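Local coordinates for ATP/GTP-binding site-containing protein A (PDB 6NTR) that acts in the periplasm to maintain the integrity of the bacterial cell envelope, at residues 122-127 with 144-149; 159-164 with 192-197. All coordinates share one frame; numbering follows the deposited sequence.

Interaction 1 comes first along the chain. Segment 122-127 follows strand 116-121 and runs from a loop into the start of helix 126-138. The chain then returns along strand 143-148, whose end meets that loop, so the contact closes a loop that is mostly helix. Interaction 2 opens after interaction 1 has closed, so the two are in series and neither nest nor cross. It joins strand 159-165 to the end of strand 187-195 and closes a longer loop that includes helix 174-179. The two meet where strands 143-148 and 159-165 pair, through the backbone of T146 with T161 and L148 with V159. Together they tie the start of helix 126-138 to three consecutive antiparallel strands.

Interaction 1: residues 122-127 with 144-149; sequences GTQFPT and YQTTLF
In this beta-barrel-like fold, the loop leading into helix 126-138 crosses the end of strand 143-148, with the two directions 80° apart. T123 points at the strand, and its two branches do different work. OG1, anti to the backbone N (chi1 -172°), meets T147 OG1 in a 2.7 Å hydrogen bond, the two side chains crossing obliquely. CG2 turns to the CB of F149. Q124 gives the backbone link: its O accepts from F149 N at 3.2 Å, nearly along the C=O axis. Its side chain extends over the strand, with CG against the carbonyl O of T147, and NE2 is held by E132 of the helix. F125 sits at the N-cap position. Its ring lies alongside that of F149, rim to rim, with the planes at 71° and neither ring over the face of the other. A99 of strand 90-102 touches both side chains, and F79 stacks on F125. L148 brings its CD1 up to the start of the helix, where L148 CD1 lies 3.5 Å from F125 C. It crosses P126 at about a right angle. P126 CD closes the contact, lying 3.3 Å from F149 O.

Interaction 2: residues 159-164 with 192-197; sequences VATTVV and IAYFDD
T161 lays its methyl over one face of the Y194 ring. CG2 is 4.3 Å from the ring centroid and shifted toward the rim, a CH-pi contact. The two side chains lie side by side and point the same way. The chi1 of T161 (77°) splits its branches: OG1 lies between the backbone N and the carbonyl carbon, CG2 beside the N. OG1 bonds to H129 NE2 of helix 126-138, so the hydroxyl is satisfied there while the methyl serves the ring. V159 CG2 approaches the same ring obliquely, 4.2 Å from Y194 CD2. Y207 packs edge-to-face with Y194, and the tyrosine OH bonds to a bound glycerol, probably from the crystallisation liquor. Farther along this face, I192 CG2 touches T161 CB at 3.9 Å, and I192 CG1 meets V163 CG2 more loosely. L133 of the helix touches both V163 and I192.

The other face carries A160, T162, A193 and F195. F195 has CG beside its backbone N (chi1 -63°), and its ring reaches back along the strands to T162. F195 CE2 comes 3.8 Å from T162 OG1, in an oblique approach. A160 CB packs against F195 CB.

Four backbone hydrogen bonds hold the strands. A160 and F195 form one hydrogen-bonded pair; its F195 N to A160 O bond is 2.7 Å. T162 and A193 form the other, with T162 N to A193 O at 3.0 Å. The non-hydrogen-bonded pairs are T161 with Y194 and V163 with I192. This alternation, with side chains on alternate faces, is that of a regular antiparallel beta sheet, here part of the wall of the beta-barrel-like fold, with helix 126-138 against its T161, V163 and I192 face.

Interaction 1: residues 122-127 with 144-149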
ATOM      1  N   GLY A 122     -14.084  -2.743  14.505  1.00 63.70           N
ATOM      2  CA  GLY A 122     -12.753  -3.031  14.994  1.00 62.50           C
ATOM      3  C   GLY A 122     -11.946  -3.725  13.930  1.00 74.74           C
ATOM      4  O   GLY A 122     -12.454  -4.595  13.241  1.00 78.84           O
ATOM      5  N   THR A 123     -10.682  -3.345  13.794  1.00 66.19           N
ATOM      6  CA  THR A 123      -9.827  -3.913  12.762  1.00 62.81           C
ATOM      7  C   THR A 123      -8.361  -3.917  13.119  1.00 59.21           C
ATOM      8  O   THR A 123      -8.005  -3.978  14.273  1.00 65.02           O
ATOM      9  CB  THR A 123     -10.060  -3.237  11.399  1.00 66.27           C
ATOM     10  OG1 THR A 123      -9.348  -3.941  10.384  1.00 71.43           O
ATOM     11  CG2 THR A 123      -9.588  -1.834  11.423  1.00 68.28           C
ATOM     12  N   GLN A 124      -7.518  -3.900  12.101  1.00 54.79           N
ATOM     13  CA  GLN A 124      -6.074  -3.876  12.259  1.00 54.41           C
ATOM     14  C   GLN A 124      -5.486  -2.784  11.359  1.00 55.01           C
ATOM     15  O   GLN A 124      -6.184  -2.201  10.556  1.00 56.00           O
ATOM     16  CB  GLN A 124      -5.430  -5.237  12.041  1.00 57.36           C
ATOM     17  CG  GLN A 124      -5.616  -5.824  10.666  1.00 59.07           C
ATOM     18  CD  GLN A 124      -4.686  -6.977  10.406  1.00 59.41           C
ATOM     19  OE1 GLN A 124      -3.805  -7.266  11.195  1.00 59.43           O
ATOM     20  NE2 GLN A 124      -4.877  -7.635   9.288  1.00 60.62           N
ATOM     21  N   PHE A 125      -4.220  -2.481  11.548  1.00 52.87           N
ATOM     22  CA  PHE A 125      -3.586  -1.447  10.775  1.00 48.25           C
ATOM     23  C   PHE A 125      -2.537  -2.042   9.877  1.00 56.46           C
ATOM     24  O   PHE A 125      -2.174  -3.175  10.021  1.00 47.23           O
ATOM     25  CB  PHE A 125      -3.079  -0.298  11.657  1.00 55.42           C
ATOM     26  CG  PHE A 125      -4.151   0.364  12.465  1.00 57.25           C
ATOM     27  CD1 PHE A 125      -5.230   0.912  11.869  1.00 57.25           C
ATOM     28  CD2 PHE A 125      -4.078   0.395  13.816  1.00 58.29           C
ATOM     29  CE1 PHE A 125      -6.223   1.503  12.599  1.00 58.15           C
ATOM     30  CE2 PHE A 125      -5.060   0.984  14.556  1.00 53.66           C
ATOM     31  CZ  PHE A 125      -6.138   1.537  13.948  1.00 53.64           C
ATOM     32  N   PRO A 126      -1.972  -1.223   8.992  1.00 61.44           N
ATOM     33  CA  PRO A 126      -1.077  -1.740   7.963  1.00 65.59           C
ATOM     34  C   PRO A 126       0.125  -2.521   8.418  1.00 63.07           C
ATOM     35  O   PRO A 126       0.413  -3.513   7.771  1.00 63.69           O
ATOM     36  CB  PRO A 126      -0.615  -0.473   7.256  1.00 69.98           C
ATOM     37  CG  PRO A 126      -1.767   0.444   7.385  1.00 66.98           C
ATOM     38  CD  PRO A 126      -2.351   0.173   8.735  1.00 64.84           C
ATOM     39  N   THR A 127       0.842  -2.113   9.443  1.00 59.55           N
ATOM     40  CA  THR A 127       1.954  -2.946   9.830  1.00 58.90           C
ATOM     41  C   THR A 127       1.515  -4.302  10.377  1.00 60.42           C
ATOM     42  O   THR A 127       2.139  -5.297  10.081  1.00 61.35           O
ATOM     43  CB  THR A 127       2.945  -2.247  10.746  1.00 64.16           C
ATOM     44  OG1 THR A 127       3.566  -1.195  10.009  1.00 77.60           O
ATOM     45  CG2 THR A 127       4.009  -3.214  11.170  1.00 58.51           C
ATOM     46  N   TYR A 144      -7.043 -16.297   2.520  1.00 49.27           N
ATOM     47  CA  TYR A 144      -7.736 -15.819   3.716  1.00 48.79           C
ATOM     48  C   TYR A 144      -8.442 -14.481   3.543  1.00 41.44           C
ATOM     49  O   TYR A 144      -8.162 -13.749   2.631  1.00 40.96           O
ATOM     50  CB  TYR A 144      -6.855 -15.859   4.969  1.00 49.98           C
ATOM     51  CG  TYR A 144      -5.716 -14.873   5.021  1.00 50.51           C
ATOM     52  CD1 TYR A 144      -5.880 -13.621   5.583  1.00 46.05           C
ATOM     53  CD2 TYR A 144      -4.473 -15.209   4.541  1.00 50.20           C
ATOM     54  CE1 TYR A 144      -4.840 -12.731   5.633  1.00 44.26           C
ATOM     55  CE2 TYR A 144      -3.432 -14.322   4.589  1.00 47.72           C
ATOM     56  CZ  TYR A 144      -3.628 -13.089   5.141  1.00 46.74           C
ATOM     57  OH  TYR A 144      -2.595 -12.222   5.188  1.00 51.95           O
ATOM     58  N   GLN A 145      -9.369 -14.189   4.433  1.00 46.15           N
ATOM     59  CA  GLN A 145     -10.129 -12.958   4.400  1.00 48.10           C
ATOM     60  C   GLN A 145      -9.924 -12.219   5.714  1.00 50.18           C
ATOM     61  O   GLN A 145      -9.834 -12.834   6.762  1.00 51.32           O
ATOM     62  CB  GLN A 145     -11.608 -13.243   4.186  1.00 56.52           C
ATOM     63  CG  GLN A 145     -11.950 -13.798   2.819  1.00 59.20           C
ATOM     64  CD  GLN A 145     -13.421 -13.696   2.500  1.00 58.13           C
ATOM     65  OE1 GLN A 145     -14.260 -13.772   3.378  1.00 54.03           O
ATOM     66  NE2 GLN A 145     -13.731 -13.507   1.241  1.00 62.28           N
ATOM     67  N   THR A 146      -9.844 -10.908   5.621  1.00 52.77           N
ATOM     68  CA  THR A 146      -9.627 -10.056   6.767  1.00 52.48           C
ATOM     69  C   THR A 146     -10.047  -8.647   6.421  1.00 48.32           C
ATOM     70  O   THR A 146     -10.571  -8.398   5.354  1.00 44.03           O
ATOM     71  CB  THR A 146      -8.179 -10.112   7.267  1.00 57.30           C
ATOM     72  OG1 THR A 146      -8.087  -9.413   8.501  1.00 61.61           O
ATOM     73  CG2 THR A 146      -7.246  -9.497   6.278  1.00 57.90           C
ATOM     74  N   THR A 147      -9.842  -7.735   7.351  1.00 52.19           N
ATOM     75  CA  THR A 147     -10.188  -6.335   7.160  1.00 47.47           C
ATOM     76  C   THR A 147      -8.975  -5.499   7.436  1.00 48.81           C
ATOM     77  O   THR A 147      -7.994  -5.989   7.957  1.00 50.28           O
ATOM     78  CB  THR A 147     -11.245  -5.873   8.149  1.00 51.27           C
ATOM     79  OG1 THR A 147     -10.763  -6.098   9.469  1.00 53.17           O
ATOM     80  CG2 THR A 147     -12.510  -6.630   7.944  1.00 54.23           C
ATOM     81  N   LEU A 148      -9.028  -4.238   7.039  1.00 53.90           N
ATOM     82  CA  LEU A 148      -7.929  -3.321   7.289  1.00 50.45           C
ATOM     83  C   LEU A 148      -8.381  -1.878   7.283  1.00 48.62           C
ATOM     84  O   LEU A 148      -9.354  -1.544   6.641  1.00 48.93           O
ATOM     85  CB  LEU A 148      -6.879  -3.502   6.207  1.00 48.37           C
ATOM     86  CG  LEU A 148      -5.733  -2.512   6.159  1.00 50.66           C
ATOM     87  CD1 LEU A 148      -4.742  -2.856   7.239  1.00 52.49           C
ATOM     88  CD2 LEU A 148      -5.055  -2.584   4.813  1.00 50.91           C
ATOM     89  N   PHE A 149      -7.653  -1.024   7.989  1.00 52.30           N
ATOM     90  CA  PHE A 149      -7.897   0.410   7.979  1.00 53.79           C
ATOM     91  C   PHE A 149      -6.548   0.944   7.565  1.00 54.43           C
ATOM     92  O   PHE A 149      -5.579   0.738   8.263  1.00 54.02           O
ATOM     93  CB  PHE A 149      -8.258   0.963   9.350  1.00 58.81           C
ATOM     94  CG  PHE A 149      -8.473   2.442   9.348  1.00 63.34           C
ATOM     95  CD1 PHE A 149      -9.572   2.984   8.733  1.00 64.67           C
ATOM     96  CD2 PHE A 149      -7.557   3.287   9.919  1.00 65.06           C
ATOM     97  CE1 PHE A 149      -9.769   4.342   8.702  1.00 65.78           C
ATOM     98  CE2 PHE A 149      -7.744   4.652   9.894  1.00 64.82           C
ATOM     99  CZ  PHE A 149      -8.851   5.180   9.285  1.00 66.89           C
TER

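Interaction 2: residues 159-164 with 192-197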
ATOM      1  N   VAL A 159     -11.773  -1.791   5.220  1.00 51.26           N
ATOM      2  CA  VAL A 159     -11.775  -2.481   3.945  1.00 50.96           C
ATOM      3  C   VAL A 159     -11.548  -3.955   4.190  1.00 52.26           C
ATOM      4  O   VAL A 159     -10.674  -4.334   4.976  1.00 53.19           O
ATOM      5  CB  VAL A 159     -10.708  -1.931   2.987  1.00 53.69           C
ATOM      6  CG1 VAL A 159     -11.107  -0.569   2.516  1.00 62.35           C
ATOM      7  CG2 VAL A 159      -9.339  -1.929   3.639  1.00 50.26           C
ATOM      8  N   ALA A 160     -12.326  -4.781   3.503  1.00 52.46           N
ATOM      9  CA  ALA A 160     -12.122  -6.216   3.501  1.00 55.36           C
ATOM     10  C   ALA A 160     -11.047  -6.557   2.476  1.00 55.86           C
ATOM     11  O   ALA A 160     -11.123  -6.106   1.329  1.00 59.51           O
ATOM     12  CB  ALA A 160     -13.429  -6.928   3.162  1.00 63.59           C
ATOM     13  N   THR A 161     -10.051  -7.318   2.894  1.00 52.92           N
ATOM     14  CA  THR A 161      -8.978  -7.723   2.011  1.00 50.68           C
ATOM     15  C   THR A 161      -8.838  -9.247   1.952  1.00 50.01           C
ATOM     16  O   THR A 161      -8.766  -9.900   2.972  1.00 49.97           O
ATOM     17  CB  THR A 161      -7.640  -7.077   2.415  1.00 54.61           C
ATOM     18  OG1 THR A 161      -7.095  -7.745   3.550  1.00 60.95           O
ATOM     19  CG2 THR A 161      -7.835  -5.624   2.752  1.00 52.96           C
ATOM     20  N   THR A 162      -8.788  -9.800   0.750  1.00 48.11           N
ATOM     21  CA  THR A 162      -8.638 -11.233   0.563  1.00 43.69           C
ATOM     22  C   THR A 162      -7.234 -11.447   0.100  1.00 43.42           C
ATOM     23  O   THR A 162      -6.820 -10.849  -0.862  1.00 45.63           O
ATOM     24  CB  THR A 162      -9.556 -11.754  -0.538  1.00 40.09           C
ATOM     25  OG1 THR A 162     -10.905 -11.613  -0.128  1.00 44.00           O
ATOM     26  CG2 THR A 162      -9.292 -13.196  -0.815  1.00 43.92           C
ATOM     27  N   VAL A 163      -6.503 -12.310   0.774  1.00 38.19           N
ATOM     28  CA  VAL A 163      -5.133 -12.562   0.416  1.00 37.50           C
ATOM     29  C   VAL A 163      -4.954 -13.925  -0.226  1.00 37.94           C
ATOM     30  O   VAL A 163      -5.460 -14.895   0.275  1.00 47.44           O
ATOM     31  CB  VAL A 163      -4.242 -12.507   1.663  1.00 37.54           C
ATOM     32  CG1 VAL A 163      -2.799 -12.728   1.304  1.00 40.09           C
ATOM     33  CG2 VAL A 163      -4.418 -11.199   2.403  1.00 37.54           C
ATOM     34  N   VAL A 164      -4.246 -13.985  -1.344  1.00 46.34           N
ATOM     35  CA  VAL A 164      -3.952 -15.227  -2.022  1.00 49.53           C
ATOM     36  C   VAL A 164      -2.438 -15.319  -2.135  1.00 48.08           C
ATOM     37  O   VAL A 164      -1.814 -14.431  -2.674  1.00 37.55           O
ATOM     38  CB  VAL A 164      -4.599 -15.293  -3.412  1.00 47.78           C
ATOM     39  CG1 VAL A 164      -4.169 -16.545  -4.147  1.00 40.04           C
ATOM     40  CG2 VAL A 164      -6.105 -15.231  -3.308  1.00 43.49           C
ATOM     41  N   ILE A 192      -3.527  -9.169  -3.213  1.00 51.29           N
ATOM     42  CA  ILE A 192      -4.484  -8.657  -2.243  1.00 50.60           C
ATOM     43  C   ILE A 192      -5.594  -7.964  -3.015  1.00 47.72           C
ATOM     44  O   ILE A 192      -5.326  -7.041  -3.792  1.00 48.30           O
ATOM     45  CB  ILE A 192      -3.819  -7.710  -1.237  1.00 46.51           C
ATOM     46  CG1 ILE A 192      -2.651  -8.430  -0.562  1.00 45.30           C
ATOM     47  CG2 ILE A 192      -4.815  -7.259  -0.214  1.00 43.93           C
ATOM     48  CD1 ILE A 192      -2.081  -7.715   0.630  1.00 44.29           C
ATOM     49  N   ALA A 193      -6.828  -8.435  -2.838  1.00 48.96           N
ATOM     50  CA  ALA A 193      -7.998  -7.813  -3.438  1.00 48.72           C
ATOM     51  C   ALA A 193      -8.781  -7.093  -2.355  1.00 45.25           C
ATOM     52  O   ALA A 193      -9.023  -7.659  -1.287  1.00 44.25           O
ATOM     53  CB  ALA A 193      -8.887  -8.838  -4.137  1.00 49.14           C
ATOM     54  N   TYR A 194      -9.169  -5.855  -2.641  1.00 44.96           N
ATOM     55  CA  TYR A 194      -9.760  -4.958  -1.664  1.00 44.37           C
ATOM     56  C   TYR A 194     -11.237  -4.815  -1.978  1.00 43.86           C
ATOM     57  O   TYR A 194     -11.608  -4.501  -3.111  1.00 48.51           O
ATOM     58  CB  TYR A 194      -9.063  -3.592  -1.693  1.00 45.42           C
ATOM     59  CG  TYR A 194      -7.650  -3.523  -1.099  1.00 49.94           C
ATOM     60  CD1 TYR A 194      -6.578  -4.132  -1.724  1.00 45.35           C
ATOM     61  CD2 TYR A 194      -7.386  -2.775   0.043  1.00 61.25           C
ATOM     62  CE1 TYR A 194      -5.305  -4.049  -1.207  1.00 49.06           C
ATOM     63  CE2 TYR A 194      -6.106  -2.680   0.563  1.00 62.87           C
ATOM     64  CZ  TYR A 194      -5.071  -3.322  -0.071  1.00 57.32           C
ATOM     65  OH  TYR A 194      -3.795  -3.237   0.434  1.00 58.47           O
ATOM     66  N   PHE A 195     -12.053  -5.081  -0.977  1.00 46.19           N
ATOM     67  CA  PHE A 195     -13.484  -5.048  -1.130  1.00 50.59           C
ATOM     68  C   PHE A 195     -14.131  -4.190  -0.086  1.00 57.80           C
ATOM     69  O   PHE A 195     -13.711  -4.148   1.057  1.00 57.96           O
ATOM     70  CB  PHE A 195     -14.078  -6.469  -0.979  1.00 48.33           C
ATOM     71  CG  PHE A 195     -13.629  -7.441  -2.020  1.00 45.87           C
ATOM     72  CD1 PHE A 195     -14.218  -7.465  -3.249  1.00 46.80           C
ATOM     73  CD2 PHE A 195     -12.629  -8.329  -1.759  1.00 43.84           C
ATOM     74  CE1 PHE A 195     -13.807  -8.347  -4.208  1.00 46.23           C
ATOM     75  CE2 PHE A 195     -12.208  -9.213  -2.712  1.00 45.00           C
ATOM     76  CZ  PHE A 195     -12.795  -9.219  -3.942  1.00 44.63           C
ATOM     77  N   ASP A 196     -15.183  -3.525  -0.501  1.00 63.90           N
ATOM     78  CA  ASP A 196     -15.944  -2.757   0.429  1.00 73.48           C
ATOM     79  C   ASP A 196     -17.357  -3.254   0.353  1.00 78.87           C
ATOM     80  O   ASP A 196     -17.882  -3.539  -0.706  1.00 79.03           O
ATOM     81  CB  ASP A 196     -15.876  -1.257   0.197  1.00 77.70           C
ATOM     82  CG  ASP A 196     -16.331  -0.493   1.399  1.00 83.20           C
ATOM     83  OD1 ASP A 196     -16.023  -0.923   2.517  1.00 83.32           O
ATOM     84  OD2 ASP A 196     -17.017   0.514   1.240  1.00 87.75           O
ATOM     85  N   ASP A 197     -17.952  -3.349   1.516  1.00 84.14           N
ATOM     86  CA  ASP A 197     -19.302  -3.825   1.682  1.00 87.16           C
ATOM     87  C   ASP A 197     -20.353  -2.974   1.002  1.00 90.73           C
ATOM     88  O   ASP A 197     -21.324  -3.494   0.483  1.00 90.08           O
ATOM     89  CB  ASP A 197     -19.655  -3.913   3.171  1.00 85.77           C
ATOM     90  CG  ASP A 197     -18.524  -3.495   4.070  1.00 83.34           C
ATOM     91  OD1 ASP A 197     -17.388  -3.900   3.801  1.00 79.26           O
ATOM     92  OD2 ASP A 197     -18.768  -2.763   5.028  1.00 84.54           O
TER